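Local coordinates for viral structural protein 4 (PDB 6TZ0) that binds GTP through a P-loop and, as partner of the viral RNA-dependent RNA polymerase, probably supports transcription inside the capsid, at residues Y352-A357 with T533-L538; L381-Y386 with E488-A493; L506-N511 with L538-T543. All coordinates share one frame; numbering follows the deposited sequence.

Contact 1: Y352-A357 with T533-L538; sequences YAEKGA and TYYRLL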
# COMPACT_ATOMS: atom_id res chain seq x y z
N TYR B 352 -5.77 -10.24 28.36
CA TYR B 352 -6.28 -9.08 29.07
C TYR B 352 -7.58 -9.42 29.78
O TYR B 352 -8.39 -10.21 29.29
CB TYR B 352 -6.53 -7.91 28.13
CG TYR B 352 -5.29 -7.34 27.52
CD1 TYR B 352 -4.41 -6.59 28.27
CD2 TYR B 352 -5.03 -7.49 26.17
CE1 TYR B 352 -3.29 -6.06 27.72
CE2 TYR B 352 -3.91 -6.95 25.60
CZ TYR B 352 -3.04 -6.23 26.39
OH TYR B 352 -1.91 -5.68 25.84
N ALA B 353 -7.77 -8.80 30.94
CA ALA B 353 -8.97 -9.02 31.73
C ALA B 353 -9.18 -7.81 32.63
O ALA B 353 -8.25 -7.07 32.92
CB ALA B 353 -8.89 -10.29 32.56
N GLU B 354 -10.42 -7.63 33.06
CA GLU B 354 -10.70 -6.60 34.04
C GLU B 354 -10.17 -7.01 35.41
O GLU B 354 -10.11 -8.19 35.76
CB GLU B 354 -12.20 -6.31 34.14
CG GLU B 354 -12.77 -5.55 32.96
CD GLU B 354 -14.24 -5.21 33.14
OE1 GLU B 354 -14.83 -5.66 34.14
OE2 GLU B 354 -14.80 -4.49 32.29
N LYS B 355 -9.76 -6.01 36.17
CA LYS B 355 -9.18 -6.19 37.49
C LYS B 355 -10.28 -6.62 38.44
O LYS B 355 -11.08 -5.81 38.89
CB LYS B 355 -8.52 -4.89 37.92
CG LYS B 355 -7.73 -4.98 39.19
CD LYS B 355 -7.00 -3.70 39.44
CE LYS B 355 -6.27 -3.77 40.74
NZ LYS B 355 -5.25 -4.84 40.71
N GLY B 356 -10.33 -7.91 38.75
CA GLY B 356 -11.37 -8.44 39.61
C GLY B 356 -12.06 -9.65 39.03
O GLY B 356 -13.01 -10.17 39.62
N ALA B 357 -11.56 -10.13 37.89
CA ALA B 357 -12.20 -11.22 37.16
C ALA B 357 -11.79 -12.60 37.65
O ALA B 357 -12.42 -13.58 37.26
CB ALA B 357 -11.89 -11.09 35.67
N THR B 533 -9.91 2.81 36.51
CA THR B 533 -8.89 3.36 35.62
C THR B 533 -8.54 2.39 34.49
O THR B 533 -8.49 2.77 33.31
CB THR B 533 -7.64 3.70 36.43
OG1 THR B 533 -7.97 4.60 37.48
CG2 THR B 533 -6.57 4.33 35.55
N TYR B 534 -8.32 1.12 34.84
CA TYR B 534 -7.98 0.13 33.83
C TYR B 534 -9.14 -0.15 32.90
O TYR B 534 -8.92 -0.42 31.72
CB TYR B 534 -7.52 -1.16 34.51
CG TYR B 534 -6.22 -1.06 35.26
CD1 TYR B 534 -5.29 -0.08 34.96
CD2 TYR B 534 -5.94 -1.94 36.30
CE1 TYR B 534 -4.11 0.01 35.65
CE2 TYR B 534 -4.77 -1.85 37.00
CZ TYR B 534 -3.86 -0.87 36.68
OH TYR B 534 -2.69 -0.79 37.38
N TYR B 535 -10.38 -0.09 33.41
CA TYR B 535 -11.55 -0.19 32.55
C TYR B 535 -11.61 0.97 31.57
O TYR B 535 -11.94 0.78 30.39
CB TYR B 535 -12.82 -0.22 33.39
CG TYR B 535 -14.08 -0.18 32.56
CD1 TYR B 535 -14.49 -1.29 31.85
CD2 TYR B 535 -14.85 0.98 32.48
CE1 TYR B 535 -15.63 -1.25 31.08
CE2 TYR B 535 -15.98 1.02 31.71
CZ TYR B 535 -16.37 -0.09 31.01
OH TYR B 535 -17.51 -0.06 30.25
N ARG B 536 -11.27 2.18 32.03
CA ARG B 536 -11.22 3.33 31.14
C ARG B 536 -10.10 3.22 30.12
O ARG B 536 -10.16 3.86 29.07
CB ARG B 536 -11.09 4.60 32.00
CG ARG B 536 -11.14 5.95 31.28
CD ARG B 536 -11.27 7.08 32.27
NE ARG B 536 -11.25 8.40 31.64
CZ ARG B 536 -10.17 9.16 31.54
NH1 ARG B 536 -9.02 8.74 32.05
NH2 ARG B 536 -10.23 10.34 30.95
N LEU B 537 -9.10 2.37 30.36
CA LEU B 537 -8.07 2.15 29.36
C LEU B 537 -8.20 0.85 28.59
O LEU B 537 -7.38 0.59 27.70
CB LEU B 537 -6.69 2.21 30.02
CG LEU B 537 -6.23 3.54 30.56
CD1 LEU B 537 -4.95 3.31 31.29
CD2 LEU B 537 -6.04 4.51 29.41
N LEU B 538 -9.20 0.01 28.88
CA LEU B 538 -9.34 -1.29 28.22
C LEU B 538 -10.73 -1.44 27.60
O LEU B 538 -11.69 -1.80 28.30
CB LEU B 538 -9.09 -2.43 29.20
CG LEU B 538 -9.19 -3.90 28.76
CD1 LEU B 538 -8.13 -4.27 27.76
CD2 LEU B 538 -9.12 -4.83 29.95
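L538 meets Y352 and the backbone of A353. Its chi1 (180°) sets CG anti to the backbone N. The two methyls divide their work. CD1 rests against Y352 CB at 4.0 Å and lies obliquely to the tyrosine ring. CD2 meets the backbone, with A353 O 3.8 Å away.

Two mixed contacts follow. K355 lays the middle of its chain against Y534, with CD 3.8 Å from the ring atom CD2 and equally near CE2. The chain is extended to CE. The methylene CD, not the ammonium end, meets the ring. E354 and Y535 lie side by side and point the same way. OE2 of E354 is 3.2 Å from Y535 CD1, and the carboxylate plane stands nearly perpendicular (89°) to the ring. Neither carboxylate oxygen is bonded to the 533-538 segment. The stronger partner of E354 is T513, whose OG1 is hydrogen-bonded to OE1.

Further partners lie around these groups. Y534 is stacked on H490, and Y535 has cation-pi partners in R531 and in R368 of the RNA-dependent RNA polymerase chain. The loop after Y352-A353 is tied to itself by the backbone hydrogen bond from A357 N to E354 O (3.2 Å). Its turn passes through G356 at a positive phi (130°), a conformation that favours glycine.

Helix 524-537 and the residue after it thus pack against the end of strand 347-353 and the first part of the loop that follows. K355 and G356 are seen to bind GTP in this protein, although no nucleotide is bound to this chain here. The strand, the glycine-rich loop with K359 and T360, and the helix that follows fit the P-loop (Walker A) motif.

Contact 2: L381-Y386 with E488-A493; sequences LSSDAY and EGHFNA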
# COMPACT_ATOMS: atom_id res chain seq x y z
N LEU B 381 3.37 -15.40 34.10
CA LEU B 381 3.51 -14.17 34.86
C LEU B 381 2.14 -13.60 35.19
O LEU B 381 1.22 -13.65 34.36
CB LEU B 381 4.31 -13.12 34.08
CG LEU B 381 5.78 -13.41 33.80
CD1 LEU B 381 6.35 -12.32 32.92
CD2 LEU B 381 6.56 -13.51 35.09
N SER B 382 2.00 -13.07 36.40
CA SER B 382 0.76 -12.43 36.80
C SER B 382 0.63 -11.06 36.14
O SER B 382 1.51 -10.59 35.42
CB SER B 382 0.70 -12.28 38.31
OG SER B 382 -0.47 -11.57 38.68
N SER B 383 -0.50 -10.41 36.39
CA SER B 383 -0.73 -9.09 35.81
C SER B 383 -0.07 -8.00 36.64
O SER B 383 0.18 -6.91 36.12
CB SER B 383 -2.22 -8.83 35.69
OG SER B 383 -2.46 -7.72 34.85
N ASP B 384 0.23 -8.28 37.90
CA ASP B 384 0.97 -7.37 38.77
C ASP B 384 2.44 -7.74 38.87
O ASP B 384 3.06 -7.53 39.90
CB ASP B 384 0.34 -7.34 40.16
CG ASP B 384 -1.01 -6.66 40.19
OD1 ASP B 384 -1.24 -5.76 39.37
OD2 ASP B 384 -1.84 -7.03 41.05
N ALA B 385 3.02 -8.29 37.81
CA ALA B 385 4.40 -8.75 37.89
C ALA B 385 5.39 -7.59 37.84
O ALA B 385 6.29 -7.51 38.68
CB ALA B 385 4.69 -9.74 36.76
N TYR B 386 5.22 -6.69 36.87
CA TYR B 386 6.08 -5.52 36.77
C TYR B 386 5.90 -4.58 37.94
O TYR B 386 6.87 -3.95 38.38
CB TYR B 386 5.80 -4.79 35.46
CG TYR B 386 6.59 -3.52 35.29
CD1 TYR B 386 7.95 -3.56 35.05
CD2 TYR B 386 5.97 -2.28 35.37
CE1 TYR B 386 8.68 -2.41 34.90
CE2 TYR B 386 6.70 -1.12 35.22
CZ TYR B 386 8.05 -1.19 34.98
OH TYR B 386 8.77 -0.04 34.82
N GLU B 488 -0.24 -11.80 31.62
CA GLU B 488 -1.48 -11.07 31.84
C GLU B 488 -1.23 -9.57 31.78
O GLU B 488 -0.14 -9.09 32.10
CB GLU B 488 -2.07 -11.44 33.19
CG GLU B 488 -2.37 -12.90 33.37
CD GLU B 488 -2.86 -13.21 34.76
OE1 GLU B 488 -2.91 -12.28 35.59
OE2 GLU B 488 -3.18 -14.38 35.04
N GLY B 489 -2.25 -8.83 31.37
CA GLY B 489 -2.15 -7.39 31.28
C GLY B 489 -3.41 -6.72 31.79
O GLY B 489 -4.44 -7.37 31.99
N HIS B 490 -3.32 -5.41 32.01
CA HIS B 490 -4.48 -4.66 32.48
C HIS B 490 -5.15 -3.80 31.42
O HIS B 490 -6.34 -3.54 31.55
CB HIS B 490 -4.12 -3.75 33.66
CG HIS B 490 -3.90 -4.48 34.95
ND1 HIS B 490 -2.66 -4.64 35.51
CD2 HIS B 490 -4.77 -5.12 35.76
CE1 HIS B 490 -2.77 -5.31 36.65
NE2 HIS B 490 -4.04 -5.63 36.81
N PHE B 491 -4.43 -3.36 30.39
CA PHE B 491 -5.02 -2.43 29.44
C PHE B 491 -4.27 -2.48 28.12
O PHE B 491 -3.12 -2.91 28.05
CB PHE B 491 -5.07 -1.01 29.99
CG PHE B 491 -3.76 -0.47 30.49
CD1 PHE B 491 -3.37 -0.66 31.80
CD2 PHE B 491 -2.93 0.26 29.65
CE1 PHE B 491 -2.18 -0.16 32.27
CE2 PHE B 491 -1.74 0.76 30.12
CZ PHE B 491 -1.36 0.54 31.43
N ASN B 492 -4.95 -2.02 27.06
CA ASN B 492 -4.48 -2.23 25.70
C ASN B 492 -3.26 -1.40 25.32
O ASN B 492 -2.68 -1.65 24.26
CB ASN B 492 -5.58 -1.91 24.69
CG ASN B 492 -6.73 -2.89 24.75
OD1 ASN B 492 -7.87 -2.50 24.98
ND2 ASN B 492 -6.43 -4.16 24.57
N ALA B 493 -2.86 -0.42 26.13
CA ALA B 493 -1.66 0.33 25.80
C ALA B 493 -0.39 -0.46 26.07
O ALA B 493 0.69 -0.05 25.63
CB ALA B 493 -1.62 1.64 26.57
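S383 meets both E488 and H490 where two parallel strands end. Strands 378-381 and 484-489 are neighbours in the parallel sheet of a P-loop nucleotide-binding fold. The touching parts of the two segments still run roughly together, 24° apart.

The ring contacts centre on H490. S383 OG sits above the centre of one imidazole face, 3.0 Å from the plane. Its chi1 places OG anti to the backbone N (-166°). S383 CB lies over the same face, 4.0 Å from the ring centroid, in a CH-pi contact. The opposite face is taken by Y534. D384 approaches the rim instead. Its OD1 lies near the ring plane, 3.2 Å from H490 CE1, and the carboxylate is tilted 31° to the ring. The two side chains cross at about a right angle.

Packing joins S383 to the aliphatic part of E488, with the two CB atoms 3.6 Å apart. The extended E488 chain then runs past the backbone of the other segment, and its CG is 3.8 Å from L381 O.

The polar interactions lie partly inside the 381-386 segment. D384 N gives a weak hydrogen bond of 3.5 Å to S382 OG. D384 itself occupies the N-cap position before helix 385-393, but its side chain makes no capping bond. E488 has its stronger partner in H380, whose NE2 is hydrogen-bonded to OE2. The E488 side chain also touches K359 and T360, two residues seen to bind GTP. An acid at the end of the strand beside the P-loop strand is consistent with a Walker B position, though no such role is established here. The other carboxylate oxygen, E488 OE1, lies 3.2 Å from S383 N.

Contact 3: L506-N511 with L538-T543; sequences LLRTIN and LPALHT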
# COMPACT_ATOMS: atom_id res chain seq x y z
N LEU B 506 -9.01 -11.27 25.02
CA LEU B 506 -9.58 -10.63 26.20
C LEU B 506 -10.47 -11.64 26.91
O LEU B 506 -11.29 -12.31 26.28
CB LEU B 506 -10.36 -9.37 25.82
CG LEU B 506 -10.70 -8.35 26.91
CD1 LEU B 506 -10.66 -6.98 26.30
CD2 LEU B 506 -12.06 -8.59 27.50
N LEU B 507 -10.30 -11.73 28.22
CA LEU B 507 -10.99 -12.71 29.04
C LEU B 507 -12.17 -12.08 29.78
O LEU B 507 -12.05 -11.00 30.35
CB LEU B 507 -10.00 -13.33 30.03
CG LEU B 507 -10.36 -14.36 31.10
CD1 LEU B 507 -9.25 -15.33 31.29
CD2 LEU B 507 -10.53 -13.64 32.40
N ARG B 508 -13.30 -12.78 29.76
CA ARG B 508 -14.45 -12.43 30.58
C ARG B 508 -14.81 -13.63 31.44
O ARG B 508 -14.71 -14.77 31.00
CB ARG B 508 -15.67 -12.05 29.73
CG ARG B 508 -15.49 -10.87 28.82
CD ARG B 508 -15.35 -9.56 29.55
NE ARG B 508 -15.25 -8.44 28.62
CZ ARG B 508 -16.27 -7.69 28.25
NH1 ARG B 508 -17.47 -7.91 28.77
NH2 ARG B 508 -16.09 -6.70 27.39
N THR B 509 -15.22 -13.37 32.68
CA THR B 509 -15.63 -14.42 33.61
C THR B 509 -17.01 -14.11 34.17
O THR B 509 -17.67 -13.15 33.77
CB THR B 509 -14.64 -14.58 34.76
OG1 THR B 509 -14.49 -13.33 35.45
CG2 THR B 509 -13.30 -15.06 34.27
N ILE B 510 -17.45 -14.96 35.10
CA ILE B 510 -18.69 -14.71 35.83
C ILE B 510 -18.39 -13.89 37.08
O ILE B 510 -18.57 -14.35 38.22
CB ILE B 510 -19.35 -16.06 36.17
CG1 ILE B 510 -18.32 -17.04 36.74
CG2 ILE B 510 -19.96 -16.67 34.95
CD1 ILE B 510 -18.92 -17.98 37.69
N ASN B 511 -18.06 -12.63 36.90
CA ASN B 511 -17.66 -11.83 38.05
C ASN B 511 -18.05 -10.39 37.79
O ASN B 511 -17.62 -9.79 36.80
CB ASN B 511 -16.16 -11.93 38.33
CG ASN B 511 -15.78 -13.22 39.02
OD1 ASN B 511 -15.05 -14.04 38.47
ND2 ASN B 511 -16.28 -13.42 40.23
N LEU B 538 -9.20 0.01 28.88
CA LEU B 538 -9.34 -1.29 28.22
C LEU B 538 -10.73 -1.44 27.60
O LEU B 538 -11.69 -1.80 28.30
CB LEU B 538 -9.09 -2.43 29.20
CG LEU B 538 -9.19 -3.90 28.76
CD1 LEU B 538 -8.13 -4.27 27.76
CD2 LEU B 538 -9.12 -4.83 29.95
N PRO B 539 -10.87 -1.18 26.31
CA PRO B 539 -12.09 -1.56 25.60
C PRO B 539 -12.05 -3.05 25.24
O PRO B 539 -11.11 -3.77 25.57
CB PRO B 539 -12.03 -0.71 24.33
CG PRO B 539 -11.11 0.36 24.63
CD PRO B 539 -10.10 -0.19 25.56
N ALA B 540 -13.09 -3.49 24.56
CA ALA B 540 -13.15 -4.86 24.05
C ALA B 540 -12.77 -4.89 22.57
O ALA B 540 -13.56 -5.26 21.71
CB ALA B 540 -14.54 -5.44 24.27
N LEU B 541 -11.53 -4.51 22.28
CA LEU B 541 -11.06 -4.40 20.91
C LEU B 541 -10.25 -5.61 20.46
O LEU B 541 -9.88 -5.67 19.29
CB LEU B 541 -10.25 -3.12 20.74
CG LEU B 541 -11.09 -1.85 20.91
CD1 LEU B 541 -10.27 -0.59 20.83
CD2 LEU B 541 -12.21 -1.80 19.90
N HIS B 542 -9.97 -6.56 21.35
CA HIS B 542 -9.44 -7.85 20.96
C HIS B 542 -10.52 -8.91 21.10
O HIS B 542 -11.62 -8.63 21.59
CB HIS B 542 -8.21 -8.21 21.79
CG HIS B 542 -7.04 -7.32 21.52
ND1 HIS B 542 -6.70 -6.26 22.33
CD2 HIS B 542 -6.19 -7.27 20.47
CE1 HIS B 542 -5.65 -5.64 21.82
NE2 HIS B 542 -5.32 -6.23 20.69
N THR B 543 -10.21 -10.12 20.64
CA THR B 543 -11.22 -11.17 20.58
C THR B 543 -11.57 -11.65 21.99
O THR B 543 -10.68 -11.91 22.80
CB THR B 543 -10.74 -12.35 19.74
OG1 THR B 543 -9.72 -13.05 20.46
CG2 THR B 543 -10.15 -11.86 18.45
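A540 meets the R508 guanidinium at its edge. The A540 CB methyl lies near the guanidinium plane, 3.7 Å from NH2. L506 CD2 is also at the edge and in the plane, so apolar atoms from both segments border the flat group. The contact belongs to the parallel sheet of the P-loop fold. It lies where the loop after helix 524-537 leads into strand 543-545, the outermost strand within this chain, beside strand 504-507.

The R508 chain is bent at chi2 (-69°). Outside the segments, R508 packs on H378 of the RNA-dependent RNA polymerase chain. The loop also faces the polymerase chain, where S616 OG is hydrogen-bonded to L541 O.

L506 carries the apolar part of the contact. Its CD1 makes the closest side-chain contacts. CD1 meets L538 CD1 at 4.0 Å in a methyl-to-methyl contact. It also lies 3.3 Å from P539 O and close to A540 CA. The backbones join at the start of the outer strand, where L506 N gives a hydrogen bond of 2.9 Å to T543 O.

All three contacts reach one parallel sheet. Contacts 1 and 3 are buried, and contact 2 is only partly so. Contact 1 packs a helix end against the P-loop strand and mixes apolar, ring and charged groups. Contact 2, at strands 378-381 and 484-489, is the most polar. Contact 3 lies at the opposite margin of the sheet, and it alone has a clear hydrogen bond between its segments. L538 serves both contacts 1 and 3. N492 touches L538, P539 and H542, which ties contact 2 to the others. Strand 347-353 lies between strands 484-489 and 504-507, so contact 1 rests on the middle strand of the sheet.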